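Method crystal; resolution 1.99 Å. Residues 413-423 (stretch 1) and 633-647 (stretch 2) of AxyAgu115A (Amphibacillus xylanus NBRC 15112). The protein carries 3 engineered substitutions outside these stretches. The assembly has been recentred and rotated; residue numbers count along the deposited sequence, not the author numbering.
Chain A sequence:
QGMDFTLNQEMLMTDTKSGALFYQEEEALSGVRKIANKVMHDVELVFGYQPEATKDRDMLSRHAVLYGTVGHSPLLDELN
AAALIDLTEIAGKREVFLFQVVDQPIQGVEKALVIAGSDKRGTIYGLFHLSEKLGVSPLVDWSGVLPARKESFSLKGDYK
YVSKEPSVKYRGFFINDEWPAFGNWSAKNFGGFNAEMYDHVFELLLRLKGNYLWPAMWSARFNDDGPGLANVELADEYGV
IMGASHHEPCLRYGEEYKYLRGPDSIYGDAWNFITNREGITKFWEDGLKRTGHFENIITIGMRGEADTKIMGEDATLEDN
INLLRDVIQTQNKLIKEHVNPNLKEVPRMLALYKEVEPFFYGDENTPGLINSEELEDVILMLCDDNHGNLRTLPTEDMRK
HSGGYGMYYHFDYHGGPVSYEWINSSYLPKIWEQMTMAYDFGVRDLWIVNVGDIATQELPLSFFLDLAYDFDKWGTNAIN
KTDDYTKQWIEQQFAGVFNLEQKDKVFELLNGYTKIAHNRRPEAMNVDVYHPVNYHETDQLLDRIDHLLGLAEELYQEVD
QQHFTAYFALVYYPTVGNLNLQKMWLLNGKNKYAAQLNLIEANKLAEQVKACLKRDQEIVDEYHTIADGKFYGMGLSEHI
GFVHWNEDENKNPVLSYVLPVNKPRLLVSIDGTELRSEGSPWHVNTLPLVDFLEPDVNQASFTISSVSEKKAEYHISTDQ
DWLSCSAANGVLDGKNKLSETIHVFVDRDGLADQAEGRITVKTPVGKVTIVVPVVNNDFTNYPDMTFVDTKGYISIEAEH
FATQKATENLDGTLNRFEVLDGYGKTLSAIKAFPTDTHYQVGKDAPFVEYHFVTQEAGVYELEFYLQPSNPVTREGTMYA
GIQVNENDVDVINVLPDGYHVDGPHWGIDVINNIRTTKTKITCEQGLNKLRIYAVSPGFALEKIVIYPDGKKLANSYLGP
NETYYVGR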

ATOM      1  N   TYR A 413      -8.006  -7.152  28.569  1.00 26.51           N
ATOM      2  CA  TYR A 413      -9.326  -6.753  28.114  1.00 29.68           C
ATOM      3  C   TYR A 413      -9.662  -7.409  26.783  1.00 30.42           C
ATOM      4  O   TYR A 413      -8.870  -7.376  25.843  1.00 28.85           O
ATOM      5  N   HIS A 414     -10.865  -7.918  26.686  1.00 29.63           N
ATOM      6  CA  HIS A 414     -11.385  -8.517  25.461  1.00 31.14           C
ATOM      7  C   HIS A 414     -12.440  -7.548  24.946  1.00 34.36           C
ATOM      8  O   HIS A 414     -13.569  -7.546  25.439  1.00 32.43           O
ATOM      9  N   GLY A 415     -12.099  -6.732  23.956  1.00 27.51           N
ATOM     10  CA  GLY A 415     -13.037  -5.727  23.475  1.00 28.61           C
ATOM     11  C   GLY A 415     -12.301  -4.723  22.612  1.00 33.94           C
ATOM     12  O   GLY A 415     -11.154  -4.951  22.236  1.00 31.40           O
ATOM     13  N   GLY A 416     -12.968  -3.610  22.302  1.00 30.63           N
ATOM     14  CA  GLY A 416     -12.372  -2.606  21.428  1.00 32.66           C
ATOM     15  C   GLY A 416     -11.489  -1.573  22.131  1.00 35.86           C
ATOM     16  O   GLY A 416     -11.542  -1.426  23.354  1.00 31.69           O
ATOM     17  N   PRO A 417     -10.661  -0.812  21.359  1.00 32.50           N
ATOM     18  CA  PRO A 417     -10.485  -0.962  19.893  1.00 34.75           C
ATOM     19  C   PRO A 417      -9.749  -2.240  19.484  1.00 33.57           C
ATOM     20  O   PRO A 417      -9.977  -2.715  18.383  1.00 32.50           O
ATOM     21  N   VAL A 418      -8.836  -2.739  20.316  1.00 29.67           N
ATOM     22  CA  VAL A 418      -8.073  -3.972  20.084  1.00 33.81           C
ATOM     23  C   VAL A 418      -7.919  -4.660  21.446  1.00 31.10           C
ATOM     24  O   VAL A 418      -7.467  -4.031  22.415  1.00 34.33           O
ATOM     25  N   SER A 419      -8.197  -5.952  21.494  1.00 29.56           N
ATOM     26  CA  SER A 419      -8.049  -6.698  22.732  1.00 29.73           C
ATOM     27  C   SER A 419      -6.574  -6.816  23.093  1.00 31.17           C
ATOM     28  O   SER A 419      -5.687  -6.672  22.250  1.00 29.79           O
ATOM     29  N   TYR A 420      -6.315  -7.057  24.378  1.00 26.81           N
ATOM     30  CA  TYR A 420      -4.971  -7.395  24.821  1.00 28.73           C
ATOM     31  C   TYR A 420      -5.102  -8.452  25.903  1.00 32.69           C
ATOM     32  O   TYR A 420      -5.653  -8.213  27.002  1.00 31.97           O
ATOM     33  N   GLU A 421      -4.638  -9.649  25.568  1.00 32.25           N
ATOM     34  CA  GLU A 421      -4.941 -10.795  26.416  1.00 36.35           C
ATOM     35  C   GLU A 421      -3.859 -11.859  26.405  1.00 37.56           C
ATOM     36  O   GLU A 421      -4.104 -12.937  26.948  1.00 39.43           O
ATOM     37  N   TRP A 422      -2.696 -11.633  25.783  1.00 31.29           N
ATOM     38  CA  TRP A 422      -1.753 -12.727  25.599  1.00 32.80           C
ATOM     39  C   TRP A 422      -0.688 -12.742  26.707  1.00 35.00           C
ATOM     40  O   TRP A 422      -0.591 -13.692  27.493  1.00 36.22           O
ATOM     41  N   ILE A 423       0.136 -11.705  26.745  1.00 26.14           N
ATOM     42  CA  ILE A 423       1.203 -11.550  27.730  1.00 31.65           C
ATOM     43  C   ILE A 423       1.082 -10.150  28.304  1.00 30.77           C
ATOM     44  O   ILE A 423       0.708  -9.218  27.580  1.00 34.09           O
ATOM     45  N   GLY A 633      -1.391 -24.268  27.950  1.00 44.15           N
ATOM     46  CA  GLY A 633      -2.515 -23.502  27.469  1.00 41.43           C
ATOM     47  C   GLY A 633      -2.481 -22.027  27.804  1.00 44.50           C
ATOM     48  O   GLY A 633      -3.210 -21.250  27.168  1.00 43.40           O
ATOM     49  N   MET A 634      -1.624 -21.604  28.747  1.00 42.85           N
ATOM     50  CA  MET A 634      -1.602 -20.205  29.173  1.00 41.02           C
ATOM     51  C   MET A 634      -1.152 -19.255  28.069  1.00 41.57           C
ATOM     52  O   MET A 634      -1.397 -18.051  28.174  1.00 41.40           O
ATOM     53  N   GLY A 635      -0.509 -19.766  27.017  1.00 43.03           N
ATOM     54  CA  GLY A 635      -0.040 -18.927  25.925  1.00 44.00           C
ATOM     55  C   GLY A 635      -0.761 -19.165  24.615  1.00 44.74           C
ATOM     56  O   GLY A 635      -0.261 -18.787  23.547  1.00 39.84           O
ATOM     57  N   LEU A 636      -1.959 -19.756  24.688  1.00 40.35           N
ATOM     58  CA  LEU A 636      -2.710 -20.185  23.510  1.00 42.58           C
ATOM     59  C   LEU A 636      -3.393 -19.067  22.713  1.00 41.63           C
ATOM     60  O   LEU A 636      -3.739 -19.300  21.545  1.00 43.65           O
ATOM     61  N   SER A 637      -3.634 -17.892  23.299  1.00 42.79           N
ATOM     62  CA  SER A 637      -4.400 -16.857  22.611  1.00 46.65           C
ATOM     63  C   SER A 637      -3.690 -16.417  21.338  1.00 42.58           C
ATOM     64  O   SER A 637      -2.485 -16.143  21.363  1.00 43.32           O
ATOM     65  N   GLU A 638      -4.442 -16.355  20.235  1.00 38.87           N
ATOM     66  CA  GLU A 638      -3.992 -15.663  19.029  1.00 39.38           C
ATOM     67  C   GLU A 638      -3.592 -14.258  19.404  1.00 40.39           C
ATOM     68  O   GLU A 638      -4.314 -13.574  20.133  1.00 37.25           O
ATOM     69  N   HIS A 639      -2.428 -13.814  18.897  1.00 31.78           N
ATOM     70  CA  HIS A 639      -1.906 -12.530  19.338  1.00 33.40           C
ATOM     71  C   HIS A 639      -1.177 -11.743  18.247  1.00 36.30           C
ATOM     72  O   HIS A 639      -0.603 -10.685  18.550  1.00 39.51           O
ATOM     73  N   ILE A 640      -1.193 -12.192  16.993  1.00 32.76           N
ATOM     74  CA  ILE A 640      -0.398 -11.570  15.935  1.00 31.02           C
ATOM     75  C   ILE A 640      -1.318 -10.897  14.933  1.00 29.62           C
ATOM     76  O   ILE A 640      -2.208 -11.548  14.373  1.00 30.40           O
ATOM     77  N   GLY A 641      -1.071  -9.607  14.671  1.00 31.86           N
ATOM     78  CA  GLY A 641      -1.651  -8.946  13.495  1.00 31.82           C
ATOM     79  C   GLY A 641      -3.165  -8.821  13.503  1.00 33.77           C
ATOM     80  O   GLY A 641      -3.804  -9.036  12.467  1.00 29.24           O
ATOM     81  N   PHE A 642      -3.767  -8.473  14.647  1.00 29.52           N
ATOM     82  CA  PHE A 642      -5.223  -8.306  14.656  1.00 28.76           C
ATOM     83  C   PHE A 642      -5.605  -7.222  13.657  1.00 28.00           C
ATOM     84  O   PHE A 642      -4.910  -6.213  13.541  1.00 33.12           O
ATOM     85  N   VAL A 643      -6.670  -7.455  12.894  1.00 29.73           N
ATOM     86  CA  VAL A 643      -7.263  -6.421  12.048  1.00 33.23           C
ATOM     87  C   VAL A 643      -8.626  -5.986  12.570  1.00 37.09           C
ATOM     88  O   VAL A 643      -9.238  -5.078  11.982  1.00 33.40           O
ATOM     89  N   HIS A 644      -9.162  -6.677  13.575  1.00 31.56           N
ATOM     90  CA  HIS A 644     -10.384  -6.306  14.258  1.00 32.12           C
ATOM     91  C   HIS A 644     -10.110  -6.200  15.744  1.00 33.55           C
ATOM     92  O   HIS A 644      -8.978  -6.357  16.212  1.00 31.16           O
ATOM     93  N   TRP A 645     -11.180  -5.971  16.506  1.00 32.44           N
ATOM     94  CA  TRP A 645     -10.989  -5.876  17.941  1.00 32.67           C
ATOM     95  C   TRP A 645     -10.622  -7.233  18.508  1.00 32.90           C
ATOM     96  O   TRP A 645      -9.884  -7.313  19.495  1.00 31.71           O
ATOM     97  N   ASN A 646     -11.126  -8.311  17.888  1.00 30.89           N
ATOM     98  CA  ASN A 646     -10.806  -9.672  18.292  1.00 25.51           C
ATOM     99  C   ASN A 646      -9.946 -10.332  17.210  1.00 27.88           C
ATOM    100  O   ASN A 646      -9.562  -9.709  16.209  1.00 31.64           O
ATOM    101  N   GLU A 647      -9.629 -11.603  17.423  1.00 28.11           N
ATOM    102  CA  GLU A 647      -8.681 -12.341  16.600  1.00 33.12           C
ATOM    103  C   GLU A 647      -9.222 -12.734  15.233  1.00 35.69           C
ATOM    104  O   GLU A 647      -8.444 -13.248  14.420  1.00 36.17           O
TER

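What satisfies the carbonyl of Trp645, where the two stretches come closest, the CA atoms of Val418 and Trp645 being 4.1 Å apart? Ser419 supplies both donors. Ser419 N lies 2.9 Å from Trp645 O, with an N-H...O angle of 155°, and its side chain, in the m rotamer with CB directed toward the other stretch, brings Ser419 OG within 2.8 Å of the same Trp645 O. Ser419 OG gives its proton to that carbonyl, and its lone pairs remain free to accept: Gly415 N donates to Ser419 OG at 3.0 Å. The hydroxyl is thus used in both directions, tying the bend of its own stretch to the neighbouring one. Two residues earlier, Pro417 O receives a CA-H...O contact from Trp645 CA at 3.3 Å.

How does the Trp645 side chain fit against this bend? Its CB points sideways, and chi1 in p with chi2 at -92° lays the indole beside His414, Gly415 and Gly416. Gly415 CA comes within 3.5 Å of Trp645 CE3. The edge of the indole meets the face of His414 (chi1 t), with ring centroids 5.0 Å apart, planes at 65° and Trp645 CZ3 3.6 Å from His414 NE2. The imidazole is held from its other nitrogen: His414 ND1 donates to Glu421 OE2 at a short 2.5 Å, within the same stretch.

What fixes the stack between Trp422 and His639? Both CB atoms point toward the opposite stretch, and the rotamers, t for Trp422 and p for His639, bring the rings face to face, their planes only 3° apart and the imidazole centroid 3.5 Å from that of the six-membered ring. His639 CB also sits over the five-membered ring, 3.9 Å from its centroid. The imidazole is anchored at both nitrogens: His639 ND1 donates to Ser637 O at 2.8 Å, nearly straight at 171°, while NE2 is bonded elsewhere in the structure. Trp422 NE1 is less well served; it lies 3.5 Å from Gly635 O, at the indole edge, and 3.5 Å from His639 ND1, where the angle is too poor for a hydrogen bond.

Where does water take part, and what remains apolar? One water donates to Trp422 O at 2.8 Å and to Met634 O at 3.0 Å, bridging two carbonyls that, as acceptors, could not bond each other directly. Between the polar sites, Val418 (t) places CG1 4.1 Å from CD2 of Phe642 (m), whose CB points toward the first stretch, a modest hydrophobic contact without polar partners.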

ATOM      1  CB  TYR A 413      -9.419  -5.239  27.984  1.00 30.85           C
ATOM      2  CG  TYR A 413     -10.780  -4.753  27.526  1.00 32.79           C
ATOM      3  CD1 TYR A 413     -11.935  -5.053  28.263  1.00 34.29           C
ATOM      4  CD2 TYR A 413     -10.906  -3.958  26.380  1.00 31.23           C
ATOM      5  CE1 TYR A 413     -13.193  -4.618  27.855  1.00 35.28           C
ATOM      6  CE2 TYR A 413     -12.129  -3.485  25.993  1.00 30.84           C
ATOM      7  CZ  TYR A 413     -13.266  -3.821  26.724  1.00 34.74           C
ATOM      8  OH  TYR A 413     -14.479  -3.373  26.332  1.00 39.34           O
ATOM      9  CB  HIS A 414     -11.954  -9.893  25.796  1.00 32.84           C
ATOM     10  CG  HIS A 414     -12.477 -10.659  24.623  1.00 39.38           C
ATOM     11  ND1 HIS A 414     -11.670 -11.075  23.582  1.00 39.83           N
ATOM     12  CD2 HIS A 414     -13.727 -11.106  24.336  1.00 40.98           C
ATOM     13  CE1 HIS A 414     -12.401 -11.756  22.714  1.00 42.93           C
ATOM     14  NE2 HIS A 414     -13.648 -11.785  23.148  1.00 41.19           N
ATOM     15  CB  PRO A 417      -9.637   0.281  19.499  1.00 36.02           C
ATOM     16  CG  PRO A 417      -9.848   1.256  20.581  1.00 38.24           C
ATOM     17  CD  PRO A 417     -10.019   0.428  21.850  1.00 35.91           C
ATOM     18  CB  VAL A 418      -6.649  -3.734  19.495  1.00 35.17           C
ATOM     19  CG1 VAL A 418      -5.979  -5.101  19.074  1.00 30.09           C
ATOM     20  CG2 VAL A 418      -6.656  -2.709  18.322  1.00 37.70           C
ATOM     21  CB  SER A 419      -8.663  -8.097  22.609  1.00 25.04           C
ATOM     22  OG  SER A 419     -10.020  -8.021  22.182  1.00 31.30           O
ATOM     23  CB  TYR A 420      -4.184  -6.167  25.293  1.00 28.28           C
ATOM     24  CG  TYR A 420      -4.826  -5.325  26.360  1.00 27.39           C
ATOM     25  CD1 TYR A 420      -5.867  -4.439  26.064  1.00 26.94           C
ATOM     26  CD2 TYR A 420      -4.331  -5.365  27.654  1.00 29.11           C
ATOM     27  CE1 TYR A 420      -6.443  -3.675  27.062  1.00 28.54           C
ATOM     28  CE2 TYR A 420      -4.892  -4.614  28.660  1.00 30.47           C
ATOM     29  CZ  TYR A 420      -5.934  -3.765  28.360  1.00 31.55           C
ATOM     30  OH  TYR A 420      -6.460  -3.021  29.385  1.00 29.41           O
ATOM     31  CB  GLU A 421      -6.257 -11.496  25.979  1.00 41.77           C
ATOM     32  CG  GLU A 421      -7.441 -10.613  25.630  1.00 50.32           C
ATOM     33  CD  GLU A 421      -8.680 -11.434  25.245  1.00 56.30           C
ATOM     34  OE1 GLU A 421      -9.126 -12.271  26.066  1.00 57.71           O
ATOM     35  OE2 GLU A 421      -9.197 -11.251  24.120  1.00 57.03           O
ATOM     36  CB  TRP A 422      -1.117 -12.583  24.203  1.00 30.96           C
ATOM     37  CG  TRP A 422      -0.060 -13.583  23.897  1.00 29.81           C
ATOM     38  CD1 TRP A 422      -0.146 -14.933  24.035  1.00 34.22           C
ATOM     39  CD2 TRP A 422       1.240 -13.305  23.387  1.00 27.92           C
ATOM     40  NE1 TRP A 422       1.028 -15.524  23.635  1.00 34.19           N
ATOM     41  CE2 TRP A 422       1.904 -14.547  23.238  1.00 33.72           C
ATOM     42  CE3 TRP A 422       1.914 -12.126  23.059  1.00 31.61           C
ATOM     43  CZ2 TRP A 422       3.215 -14.651  22.769  1.00 38.32           C
ATOM     44  CZ3 TRP A 422       3.241 -12.220  22.596  1.00 34.11           C
ATOM     45  CH2 TRP A 422       3.873 -13.478  22.452  1.00 37.11           C
ATOM     46  CB  ILE A 423       2.598 -11.761  27.091  1.00 34.31           C
ATOM     47  CG1 ILE A 423       2.793 -13.185  26.636  1.00 37.79           C
ATOM     48  CG2 ILE A 423       3.710 -11.529  28.088  1.00 41.41           C
ATOM     49  CD1 ILE A 423       4.214 -13.391  26.110  1.00 39.89           C
ATOM     50  CB  MET A 634      -0.683 -20.042  30.391  1.00 44.20           C
ATOM     51  CG  MET A 634      -1.297 -20.542  31.681  1.00 50.15           C
ATOM     52  SD  MET A 634      -2.870 -19.717  32.002  1.00 56.90           S
ATOM     53  CE  MET A 634      -2.949 -19.950  33.807  1.00 51.80           C
ATOM     54  CB  LEU A 636      -3.793 -21.179  23.931  1.00 50.75           C
ATOM     55  CG  LEU A 636      -3.443 -22.655  23.810  1.00 54.57           C
ATOM     56  CD1 LEU A 636      -4.665 -23.545  24.143  1.00 52.63           C
ATOM     57  CD2 LEU A 636      -2.889 -22.917  22.424  1.00 54.09           C
ATOM     58  CB  SER A 637      -4.584 -15.630  23.518  1.00 54.17           C
ATOM     59  OG  SER A 637      -4.732 -16.009  24.864  1.00 67.81           O
ATOM     60  CB  GLU A 638      -5.097 -15.598  17.969  1.00 43.28           C
ATOM     61  CG  GLU A 638      -5.389 -16.907  17.278  1.00 54.63           C
ATOM     62  CD  GLU A 638      -4.173 -17.442  16.550  1.00 65.53           C
ATOM     63  OE1 GLU A 638      -3.525 -16.662  15.819  1.00 62.77           O
ATOM     64  OE2 GLU A 638      -3.857 -18.639  16.726  1.00 70.86           O
ATOM     65  CB  HIS A 639      -0.985 -12.749  20.532  1.00 33.26           C
ATOM     66  CG  HIS A 639       0.091 -13.748  20.279  1.00 34.64           C
ATOM     67  ND1 HIS A 639      -0.105 -15.106  20.400  1.00 37.72           N
ATOM     68  CD2 HIS A 639       1.382 -13.585  19.879  1.00 37.26           C
ATOM     69  CE1 HIS A 639       1.015 -15.738  20.093  1.00 39.97           C
ATOM     70  NE2 HIS A 639       1.934 -14.839  19.785  1.00 37.10           N
ATOM     71  CB  ILE A 640       0.527 -12.595  15.258  1.00 36.60           C
ATOM     72  CG1 ILE A 640       1.662 -12.986  16.238  1.00 36.89           C
ATOM     73  CG2 ILE A 640       1.198 -11.954  13.954  1.00 32.00           C
ATOM     74  CD1 ILE A 640       2.452 -14.237  15.781  1.00 37.98           C
ATOM     75  CB  PHE A 642      -5.735  -7.906  16.057  1.00 26.67           C
ATOM     76  CG  PHE A 642      -5.860  -9.039  17.010  1.00 32.08           C
ATOM     77  CD1 PHE A 642      -5.089 -10.199  16.859  1.00 33.16           C
ATOM     78  CD2 PHE A 642      -6.780  -8.975  18.074  1.00 28.98           C
ATOM     79  CE1 PHE A 642      -5.219 -11.271  17.764  1.00 30.64           C
ATOM     80  CE2 PHE A 642      -6.889 -10.005  18.996  1.00 31.40           C
ATOM     81  CZ  PHE A 642      -6.128 -11.164  18.846  1.00 32.65           C
ATOM     82  CB  VAL A 643      -7.410  -6.894  10.579  1.00 38.23           C
ATOM     83  CG1 VAL A 643      -6.079  -7.369  10.022  1.00 37.27           C
ATOM     84  CG2 VAL A 643      -8.436  -7.980  10.485  1.00 33.70           C
ATOM     85  CB  HIS A 644     -11.484  -7.342  14.023  1.00 28.59           C
ATOM     86  CG  HIS A 644     -11.872  -7.464  12.578  1.00 32.32           C
ATOM     87  ND1 HIS A 644     -12.371  -6.396  11.859  1.00 35.23           N
ATOM     88  CD2 HIS A 644     -11.844  -8.520  11.724  1.00 36.90           C
ATOM     89  CE1 HIS A 644     -12.656  -6.792  10.627  1.00 39.36           C
ATOM     90  NE2 HIS A 644     -12.347  -8.077  10.519  1.00 38.59           N
ATOM     91  CB  TRP A 645     -12.267  -5.317  18.567  1.00 30.53           C
ATOM     92  CG  TRP A 645     -13.431  -6.182  18.448  1.00 31.81           C
ATOM     93  CD1 TRP A 645     -14.378  -6.188  17.447  1.00 33.91           C
ATOM     94  CD2 TRP A 645     -13.821  -7.195  19.383  1.00 32.15           C
ATOM     95  NE1 TRP A 645     -15.323  -7.138  17.724  1.00 34.83           N
ATOM     96  CE2 TRP A 645     -15.012  -7.762  18.908  1.00 33.65           C
ATOM     97  CE3 TRP A 645     -13.278  -7.657  20.600  1.00 36.13           C
ATOM     98  CZ2 TRP A 645     -15.671  -8.802  19.587  1.00 38.24           C
ATOM     99  CZ3 TRP A 645     -13.922  -8.664  21.278  1.00 36.18           C
ATOM    100  CH2 TRP A 645     -15.115  -9.237  20.766  1.00 39.51           C
ATOM    101  CB  ASN A 646     -12.082 -10.461  18.596  1.00 27.78           C
ATOM    102  CG  ASN A 646     -12.940 -10.660  17.362  1.00 37.04           C
ATOM    103  OD1 ASN A 646     -12.693 -10.029  16.346  1.00 36.96           O
ATOM    104  ND2 ASN A 646     -13.955 -11.522  17.446  1.00 39.25           N
ATOM    105  CB  GLU A 647      -8.265 -13.613  17.333  1.00 38.44           C
ATOM    106  CG  GLU A 647      -9.476 -14.523  17.605  1.00 46.46           C
ATOM    107  CD  GLU A 647      -9.088 -15.964  17.844  1.00 61.69           C
ATOM    108  OE1 GLU A 647      -8.839 -16.686  16.865  1.00 70.33           O
ATOM    109  OE2 GLU A 647      -9.019 -16.378  19.016  1.00 71.23           O
TER
HETATM  110  O   HOH W   1       0.840 -16.116  27.435  1.00 40.24           O